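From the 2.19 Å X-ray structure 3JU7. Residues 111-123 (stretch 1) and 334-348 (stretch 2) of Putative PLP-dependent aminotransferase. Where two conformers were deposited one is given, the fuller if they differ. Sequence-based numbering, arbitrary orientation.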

# COMPACT_ATOMS: atom_id res chain seq x y z
N ASP A 111 7.04 26.40 17.72
CA ASP A 111 6.26 25.15 17.76
C ASP A 111 6.45 24.29 16.51
O ASP A 111 6.06 23.14 16.51
CB ASP A 111 4.76 25.39 18.08
CG ASP A 111 4.03 26.26 17.06
OD1 ASP A 111 4.35 26.24 15.85
OD2 ASP A 111 3.08 26.96 17.49
N TRP A 112 7.06 24.89 15.49
CA TRP A 112 7.43 24.25 14.22
C TRP A 112 6.27 23.71 13.43
O TRP A 112 6.43 22.82 12.60
CB TRP A 112 8.48 23.16 14.43
CG TRP A 112 9.58 23.59 15.34
CD1 TRP A 112 10.05 24.86 15.51
CD2 TRP A 112 10.36 22.75 16.19
NE1 TRP A 112 11.07 24.87 16.43
CE2 TRP A 112 11.28 23.58 16.86
CE3 TRP A 112 10.36 21.38 16.46
CZ2 TRP A 112 12.20 23.08 17.80
CZ3 TRP A 112 11.27 20.88 17.38
CH2 TRP A 112 12.18 21.74 18.04
N TYR A 113 5.08 24.24 13.69
CA TYR A 113 3.94 23.98 12.84
C TYR A 113 3.82 25.08 11.78
O TYR A 113 4.38 26.18 11.91
CB TYR A 113 2.64 23.92 13.65
CG TYR A 113 2.67 23.12 14.91
CD1 TYR A 113 3.14 21.82 14.93
CD2 TYR A 113 2.14 23.63 16.08
CE1 TYR A 113 3.13 21.07 16.10
CE2 TYR A 113 2.13 22.90 17.26
CZ TYR A 113 2.63 21.61 17.27
OH TYR A 113 2.59 20.87 18.45
N MSE A 114 3.05 24.77 10.75
CA MSE A 114 2.68 25.72 9.71
C MSE A 114 2.12 26.97 10.41
O MSE A 114 1.28 26.87 11.33
CB MSE A 114 1.69 25.04 8.72
CG MSE A 114 1.35 25.87 7.54
SE MSE A 114 0.71 24.88 6.06
CE MSE A 114 -0.65 23.87 7.09
N ASP A 115 2.65 28.13 10.04
CA ASP A 115 2.21 29.40 10.63
C ASP A 115 0.85 29.79 10.06
O ASP A 115 0.73 30.12 8.89
CB ASP A 115 3.24 30.49 10.32
CG ASP A 115 2.79 31.89 10.73
OD1 ASP A 115 1.57 32.11 10.89
OD2 ASP A 115 3.65 32.78 10.86
N LYS A 116 -0.17 29.79 10.92
CA LYS A 116 -1.56 29.94 10.48
C LYS A 116 -1.85 31.29 9.83
O LYS A 116 -2.62 31.38 8.91
CB LYS A 116 -2.54 29.60 11.63
CG LYS A 116 -2.72 28.03 11.77
CD LYS A 116 -3.39 27.53 13.07
CE LYS A 116 -2.40 27.54 14.23
NZ LYS A 116 -2.86 26.70 15.37
N THR A 117 -1.15 32.32 10.27
CA THR A 117 -1.28 33.63 9.67
C THR A 117 -0.85 33.61 8.23
O THR A 117 -1.55 34.12 7.35
CB THR A 117 -0.41 34.64 10.41
OG1 THR A 117 -0.90 34.76 11.74
CG2 THR A 117 -0.45 35.98 9.77
N VAL A 118 0.29 33.00 7.98
CA VAL A 118 0.82 32.93 6.63
C VAL A 118 -0.07 32.01 5.78
O VAL A 118 -0.34 32.31 4.63
CB VAL A 118 2.31 32.51 6.65
CG1 VAL A 118 2.81 32.20 5.24
CG2 VAL A 118 3.16 33.65 7.35
N LEU A 119 -0.58 30.93 6.38
CA LEU A 119 -1.45 30.00 5.67
C LEU A 119 -2.75 30.71 5.21
O LEU A 119 -3.13 30.62 4.03
CB LEU A 119 -1.75 28.76 6.55
CG LEU A 119 -2.87 27.81 6.10
CD1 LEU A 119 -2.68 27.23 4.69
CD2 LEU A 119 -3.05 26.67 7.09
N TRP A 120 -3.40 31.44 6.13
CA TRP A 120 -4.64 32.20 5.86
C TRP A 120 -4.45 33.22 4.75
O TRP A 120 -5.27 33.35 3.84
CB TRP A 120 -5.08 32.96 7.12
CG TRP A 120 -6.21 32.35 7.90
CD1 TRP A 120 -7.39 32.97 8.23
CD2 TRP A 120 -6.28 31.03 8.44
NE1 TRP A 120 -8.18 32.11 8.95
CE2 TRP A 120 -7.52 30.92 9.10
CE3 TRP A 120 -5.41 29.94 8.44
CZ2 TRP A 120 -7.92 29.75 9.75
CZ3 TRP A 120 -5.80 28.78 9.08
CH2 TRP A 120 -7.04 28.69 9.72
N ASP A 121 -3.37 33.98 4.83
CA ASP A 121 -3.16 34.99 3.81
C ASP A 121 -3.06 34.29 2.49
O ASP A 121 -3.64 34.75 1.49
CB ASP A 121 -1.92 35.84 4.10
CG ASP A 121 -2.11 36.79 5.28
OD1 ASP A 121 -3.24 36.95 5.80
OD2 ASP A 121 -1.12 37.42 5.69
N LYS A 122 -2.38 33.15 2.48
CA LYS A 122 -2.19 32.42 1.22
C LYS A 122 -3.50 31.80 0.71
O LYS A 122 -3.76 31.80 -0.50
CB LYS A 122 -1.08 31.37 1.37
CG LYS A 122 -0.67 30.68 0.07
CD LYS A 122 -0.25 31.66 -1.04
CE LYS A 122 1.02 32.32 -0.68
NZ LYS A 122 1.49 33.29 -1.74
N ILE A 123 -4.32 31.27 1.60
CA ILE A 123 -5.64 30.79 1.19
C ILE A 123 -6.42 31.94 0.54
O ILE A 123 -7.01 31.80 -0.55
CB ILE A 123 -6.42 30.23 2.35
CG1 ILE A 123 -5.78 28.91 2.80
CG2 ILE A 123 -7.88 30.03 1.92
CD1 ILE A 123 -6.35 28.34 4.09
N SER A 334 6.22 28.33 -3.04
CA SER A 334 6.21 28.48 -1.60
C SER A 334 6.07 29.94 -1.24
O SER A 334 6.27 30.81 -2.07
CB SER A 334 7.51 27.96 -0.98
OG SER A 334 8.61 28.78 -1.38
N THR A 335 5.68 30.19 -0.01
CA THR A 335 5.79 31.50 0.60
C THR A 335 7.28 31.63 0.87
O THR A 335 8.03 30.68 0.63
CB THR A 335 5.10 31.49 1.94
OG1 THR A 335 5.80 30.57 2.81
CG2 THR A 335 3.62 31.04 1.77
N ASP A 336 7.72 32.77 1.37
CA ASP A 336 9.04 32.89 1.97
C ASP A 336 9.19 31.82 3.04
O ASP A 336 8.25 31.57 3.82
CB ASP A 336 9.21 34.26 2.61
CG ASP A 336 10.60 34.46 3.20
OD1 ASP A 336 10.83 34.08 4.37
OD2 ASP A 336 11.46 35.04 2.48
N LEU A 337 10.36 31.19 3.09
CA LEU A 337 10.62 30.05 3.99
C LEU A 337 11.79 30.31 4.95
O LEU A 337 12.49 29.40 5.40
CB LEU A 337 10.81 28.77 3.15
CG LEU A 337 9.55 28.25 2.43
CD1 LEU A 337 9.80 27.02 1.59
CD2 LEU A 337 8.44 27.96 3.47
N THR A 338 11.96 31.57 5.33
CA THR A 338 13.10 31.94 6.19
C THR A 338 13.16 31.17 7.52
O THR A 338 14.24 30.77 7.95
CB THR A 338 13.12 33.45 6.49
OG1 THR A 338 13.32 34.17 5.26
CG2 THR A 338 14.22 33.79 7.48
N ARG A 339 12.03 30.96 8.17
CA ARG A 339 12.05 30.21 9.43
C ARG A 339 12.34 28.72 9.23
O ARG A 339 13.11 28.11 10.02
CB ARG A 339 10.75 30.42 10.20
CG ARG A 339 10.62 31.84 10.65
CD ARG A 339 9.25 32.16 11.19
NE ARG A 339 8.22 32.30 10.15
CZ ARG A 339 6.93 32.53 10.41
NH1 ARG A 339 6.51 32.65 11.65
NH2 ARG A 339 6.06 32.64 9.43
N THR A 340 11.74 28.13 8.18
CA THR A 340 11.98 26.71 7.85
C THR A 340 13.47 26.51 7.62
O THR A 340 14.07 25.58 8.12
CB THR A 340 11.15 26.25 6.60
OG1 THR A 340 9.75 26.58 6.78
CG2 THR A 340 11.23 24.74 6.38
N ASN A 341 14.09 27.43 6.90
CA ASN A 341 15.52 27.33 6.64
C ASN A 341 16.33 27.38 7.91
O ASN A 341 17.28 26.60 8.11
CB ASN A 341 16.00 28.44 5.68
CG ASN A 341 15.47 28.23 4.27
OD1 ASN A 341 15.00 27.13 3.94
ND2 ASN A 341 15.56 29.26 3.44
N LYS A 342 15.96 28.29 8.78
CA LYS A 342 16.67 28.44 10.03
C LYS A 342 16.53 27.16 10.87
O LYS A 342 17.53 26.63 11.35
CB LYS A 342 16.17 29.69 10.78
CG LYS A 342 16.72 29.86 12.17
CD LYS A 342 18.23 30.01 12.19
CE LYS A 342 18.66 31.37 11.76
NZ LYS A 342 18.28 32.34 12.85
N ILE A 343 15.31 26.67 11.05
CA ILE A 343 15.09 25.47 11.87
C ILE A 343 15.80 24.25 11.25
O ILE A 343 16.23 23.35 11.94
CB ILE A 343 13.57 25.18 12.04
CG1 ILE A 343 12.93 26.28 12.90
CG2 ILE A 343 13.30 23.77 12.67
CD1 ILE A 343 13.56 26.44 14.32
N ALA A 344 15.94 24.24 9.93
CA ALA A 344 16.61 23.14 9.23
C ALA A 344 18.13 23.26 9.39
O ALA A 344 18.83 22.29 9.19
CB ALA A 344 16.21 23.10 7.75
N LYS A 345 18.64 24.43 9.77
CA LYS A 345 20.09 24.56 10.10
C LYS A 345 20.41 24.17 11.53
O LYS A 345 21.56 23.92 11.86
CB LYS A 345 20.59 25.99 9.89
CG LYS A 345 20.58 26.45 8.45
N ARG A 346 19.39 24.12 12.39
CA ARG A 346 19.56 23.91 13.82
C ARG A 346 19.01 22.59 14.34
O ARG A 346 19.45 22.12 15.39
CB ARG A 346 18.90 25.07 14.60
CG ARG A 346 19.57 26.43 14.41
CD ARG A 346 18.93 27.48 15.29
NE ARG A 346 19.08 27.15 16.70
CZ ARG A 346 18.35 27.65 17.70
NH1 ARG A 346 17.38 28.53 17.50
NH2 ARG A 346 18.60 27.27 18.95
N ILE A 347 18.04 22.00 13.65
CA ILE A 347 17.40 20.78 14.13
C ILE A 347 18.37 19.58 14.16
O ILE A 347 19.16 19.37 13.24
CB ILE A 347 16.09 20.47 13.34
CG1 ILE A 347 15.23 19.43 14.08
CG2 ILE A 347 16.40 20.09 11.87
CD1 ILE A 347 14.62 19.90 15.36
N VAL A 348 18.26 18.81 15.25
CA VAL A 348 18.98 17.54 15.46
C VAL A 348 17.98 16.53 16.00
O VAL A 348 17.08 16.91 16.77
CB VAL A 348 20.16 17.72 16.47
CG1 VAL A 348 20.73 16.34 16.89
CG2 VAL A 348 21.25 18.62 15.86

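The two stretches are joined most strongly by a salt bridge between Asp115 and Arg339. A single carboxylate oxygen, Asp115 OD2, accepts from both terminal nitrogens of the guanidinium, at 2.8 Å from Arg339 NH2 and 3.0 Å from Arg339 NH1, and lies at the edge of the group near its plane, where the N-H bonds point. The other oxygen faces its own stretch and caps the helix that begins at Lys116: Asp115 OD1 accepts weak hydrogen bonds from Thr117 N (2.8 Å) and Val118 N (3.3 Å). One side chain thus closes the helix start and ties it to the helix carrying Arg339.

Packing contacts extend from this bridge. Val118, in the first turn of its helix, places CG2 3.7 Å from Arg339 NH2, at the guanidinium edge near its plane, while Val118 CG1 lies 3.7 Å from Thr335 CG2. The same threonine methyl meets the aliphatic part of Lys122, with Lys122 CE 3.8 Å from Thr335 CG2. Here the helix that begins at Lys116 packs against the loop preceding the helix that begins at Thr338; Val118 CA and Thr335 CA are 7.9 Å apart.

At the other end, Trp112 CA and Ile343 CA are 8.1 Å apart. CA-to-CB of Trp112 points sideways, but the indole end comes nearer, and its broad surface makes buried van der Waals contact with two branched aliphatic side chains. Ile343 CG2 lies over one ring face, Ile343 CD1 is 3.6 Å from Trp112 NE1, and Ile347 CD1 approaches Trp112 CZ3 obliquely at 4.0 Å.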